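Local structure of dehalogenase (Rhodospirillaceae, 6A41) at residues A[12-17]-A[37-42]. The protein probably catalyses a dehalogenation, as an oxidoreductase of the enoyl-reductase-like family whose Rossmann fold binds a nicotinamide cofactor in relatives. Sequence-based numbering, arbitrary orientation.
Sequences NVEKFA and PSFDTP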
ATOM      1  N   ASN A  12      17.764 -22.199   7.037  1.00 10.50           N
ATOM      2  CA  ASN A  12      16.723 -23.236   6.982  1.00 10.57           C
ATOM      3  C   ASN A  12      16.553 -23.789   5.592  1.00 10.79           C
ATOM      4  O   ASN A  12      15.416 -23.912   5.048  1.00 11.10           O
ATOM      5  CB  ASN A  12      15.458 -22.655   7.578  1.00 11.54           C
ATOM      6  CG  ASN A  12      15.633 -22.079   8.968  1.00 12.25           C
ATOM      7  OD1 ASN A  12      15.980 -22.805   9.920  1.00 12.78           O
ATOM      8  ND2 ASN A  12      15.495 -20.793   9.099  1.00 12.71           N
ATOM      9  N   VAL A  13      17.669 -24.182   4.982  1.00 10.56           N
ATOM     10  CA  VAL A  13      17.674 -24.428   3.556  1.00 10.88           C
ATOM     11  C   VAL A  13      16.814 -25.595   3.081  1.00 12.02           C
ATOM     12  O   VAL A  13      16.431 -25.655   1.875  1.00 12.19           O
ATOM     13  CB  VAL A  13      19.109 -24.620   3.022  1.00 11.05           C
ATOM     14  CG1 VAL A  13      19.647 -26.010   3.256  1.00 11.16           C
ATOM     15  CG2 VAL A  13      19.241 -24.237   1.576  1.00 11.21           C
ATOM     16  N   GLU A  14      16.487 -26.494   3.989  1.00 12.72           N
ATOM     17  CA  GLU A  14      15.572 -27.546   3.694  1.00 14.71           C
ATOM     18  C   GLU A  14      14.149 -27.131   3.680  1.00 15.25           C
ATOM     19  O   GLU A  14      13.350 -27.916   3.251  1.00 15.29           O
ATOM     20  CB  GLU A  14      15.768 -28.811   4.637  1.00 16.12           C
ATOM     21  CG  GLU A  14      17.096 -29.459   4.460  1.00 16.66           C
ATOM     22  CD  GLU A  14      17.282 -29.962   3.048  1.00 20.86           C
ATOM     23  OE1 GLU A  14      16.453 -30.771   2.548  1.00 20.94           O
ATOM     24  OE2 GLU A  14      18.275 -29.578   2.393  1.00 23.42           O
ATOM     25  N   LYS A  15      13.803 -25.921   4.062  1.00 14.33           N
ATOM     26  CA  LYS A  15      12.420 -25.448   4.016  1.00 15.49           C
ATOM     27  C   LYS A  15      12.251 -24.443   2.906  1.00 13.53           C
ATOM     28  O   LYS A  15      13.222 -23.841   2.432  1.00 12.11           O
ATOM     29  CB  LYS A  15      12.096 -24.691   5.299  1.00 18.16           C
ATOM     30  CG  LYS A  15      11.958 -25.649   6.471  1.00 22.65           C
ATOM     31  CD  LYS A  15      11.860 -24.875   7.747  1.00 25.93           C
ATOM     32  CE  LYS A  15      10.467 -24.722   8.260  1.00 30.99           C
ATOM     33  NZ  LYS A  15       9.717 -25.969   8.525  1.00 34.41           N
ATOM     34  N   PHE A  16      10.998 -24.236   2.588  1.00 13.27           N
ATOM     35  CA  PHE A  16      10.489 -23.042   1.848  1.00 11.52           C
ATOM     36  C   PHE A  16      11.350 -22.731   0.601  1.00 11.25           C
ATOM     37  O   PHE A  16      11.375 -23.554  -0.309  1.00 10.85           O
ATOM     38  CB  PHE A  16      10.469 -21.848   2.872  1.00 11.90           C
ATOM     39  CG  PHE A  16       9.580 -20.656   2.487  1.00 11.67           C
ATOM     40  CD1 PHE A  16       8.607 -20.728   1.456  1.00 12.29           C
ATOM     41  CD2 PHE A  16       9.673 -19.511   3.213  1.00 12.22           C
ATOM     42  CE1 PHE A  16       7.831 -19.646   1.133  1.00 12.14           C
ATOM     43  CE2 PHE A  16       8.852 -18.446   2.954  1.00 12.13           C
ATOM     44  CZ  PHE A  16       7.930 -18.502   1.949  1.00 12.50           C
ATOM     45  N   ALA A  17      12.073 -21.613   0.543  1.00  9.49           N
ATOM     46  CA  ALA A  17      12.726 -21.210  -0.689  1.00  9.44           C
ATOM     47  C   ALA A  17      14.184 -21.678  -0.772  1.00  9.70           C
ATOM     48  O   ALA A  17      14.941 -21.300  -1.695  1.00  9.69           O
ATOM     49  CB  ALA A  17      12.715 -19.715  -0.808  1.00  9.21           C
ATOM     50  N   PRO A  37      18.658 -26.831  10.575  1.00 14.11           N
ATOM     51  CA  PRO A  37      18.703 -27.615  11.804  1.00 14.91           C
ATOM     52  C   PRO A  37      19.123 -29.029  11.630  1.00 15.64           C
ATOM     53  O   PRO A  37      19.563 -29.629  12.574  1.00 18.18           O
ATOM     54  CB  PRO A  37      17.239 -27.653  12.277  1.00 15.37           C
ATOM     55  CG  PRO A  37      16.698 -26.453  11.682  1.00 15.23           C
ATOM     56  CD  PRO A  37      17.330 -26.252  10.359  1.00 14.53           C
ATOM     57  N   SER A  38      18.991 -29.602  10.470  1.00 15.24           N
ATOM     58  CA  SER A  38      19.431 -30.973  10.246  1.00 15.14           C
ATOM     59  C   SER A  38      20.909 -31.133  10.006  1.00 15.35           C
ATOM     60  O   SER A  38      21.402 -32.209  10.115  1.00 15.78           O
ATOM     61  CB  SER A  38      18.700 -31.604   9.100  1.00 15.06           C
ATOM     62  OG  SER A  38      19.055 -31.136   7.832  1.00 14.29           O
ATOM     63  N   PHE A  39      21.611 -30.047   9.709  1.00 14.03           N
ATOM     64  CA  PHE A  39      23.000 -30.066   9.356  1.00 13.32           C
ATOM     65  C   PHE A  39      24.011 -30.345  10.526  1.00 13.70           C
ATOM     66  O   PHE A  39      25.214 -30.370  10.264  1.00 13.68           O
ATOM     67  CB  PHE A  39      23.407 -28.811   8.572  1.00 12.16           C
ATOM     68  CG  PHE A  39      22.808 -28.701   7.197  1.00 12.24           C
ATOM     69  CD1 PHE A  39      22.049 -29.719   6.623  1.00 12.70           C
ATOM     70  CD2 PHE A  39      22.985 -27.581   6.460  1.00 11.80           C
ATOM     71  CE1 PHE A  39      21.551 -29.633   5.370  1.00 12.11           C
ATOM     72  CE2 PHE A  39      22.420 -27.480   5.210  1.00 11.94           C
ATOM     73  CZ  PHE A  39      21.761 -28.508   4.650  1.00 11.97           C
ATOM     74  N   ASP A  40      23.566 -30.553  11.759  1.00 14.19           N
ATOM     75  CA  ASP A  40      24.446 -31.228  12.748  1.00 16.56           C
ATOM     76  C   ASP A  40      24.706 -32.678  12.363  1.00 15.60           C
ATOM     77  O   ASP A  40      25.632 -33.288  12.895  1.00 16.48           O
ATOM     78  CB  ASP A  40      23.972 -31.071  14.209  1.00 18.26           C
ATOM     79  CG  ASP A  40      22.570 -31.540  14.442  1.00 21.28           C
ATOM     80  OD1 ASP A  40      21.843 -31.981  13.486  1.00 23.34           O
ATOM     81  OD2 ASP A  40      22.183 -31.383  15.641  1.00 23.59           O
ATOM     82  N   THR A  41      23.925 -33.211  11.438  1.00 15.45           N
ATOM     83  CA  THR A  41      24.102 -34.568  10.980  1.00 15.75           C
ATOM     84  C   THR A  41      24.881 -34.671   9.649  1.00 14.88           C
ATOM     85  O   THR A  41      24.441 -34.155   8.661  1.00 13.18           O
ATOM     86  CB  THR A  41      22.779 -35.208  10.850  1.00 16.29           C
ATOM     87  OG1 THR A  41      22.105 -35.047  12.096  1.00 17.47           O
ATOM     88  CG2 THR A  41      22.864 -36.605  10.452  1.00 17.51           C
ATOM     89  N   PRO A  42      26.022 -35.412   9.643  1.00 15.41           N
ATOM     90  CA  PRO A  42      26.819 -35.567   8.436  1.00 15.83           C
ATOM     91  C   PRO A  42      26.007 -36.045   7.253  1.00 16.07           C
ATOM     92  O   PRO A  42      26.168 -35.479   6.175  1.00 16.59           O
ATOM     93  CB  PRO A  42      27.943 -36.556   8.824  1.00 16.08           C
ATOM     94  CG  PRO A  42      28.054 -36.334  10.282  1.00 16.19           C
ATOM     95  CD  PRO A  42      26.652 -36.112  10.778  1.00 15.77           C
TER
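Val-13 and Phe-39 carry the apolar part of this contact, their side chains crossing at about a right angle. One methyl, CG1 of Val-13, does the touching: it lies 3.6 Å from Phe-39 CZ and 3.7 Å from Phe-39 CE2, approaching the far end of the ring obliquely. Torsion explains the reach, for CG1 sits between the backbone N and the carbonyl carbon (chi1 81°). Glu-14 comes to the same end of the ring, its OE2 4.3 Å from Phe-39 CZ, but that oxygen is hydrogen-bonded to His-19. A second crossing at about a right angle brings the amide of Asn-12 against the ring of Pro-37, OD1 standing 3.7 Å from Pro-37 CD, while ND2 donates to the carbonyl of Asn-83. Asn-12 to Lys-15 form a type I turn, closed by Lys-15 N to Asn-12 O at 2.8 Å, with Val-13 and Glu-14 at its two central positions. Asp-36, just before Pro-37, bonds the backbone N of Glu-14 through OD1 and holds the hydroxyl of its own loop's Ser-38 through OD2. The example illustrates how a Rossmann fold joins the loops after its first two strands, 7-10 and 31-34, the region where classical relatives hold the ADP half of the nicotinamide cofactor. Chemically, the segments meet directly through van der Waals contact alone, and directional bonds that tie the loops come from His-35 and Asp-36, immediately before Pro-37.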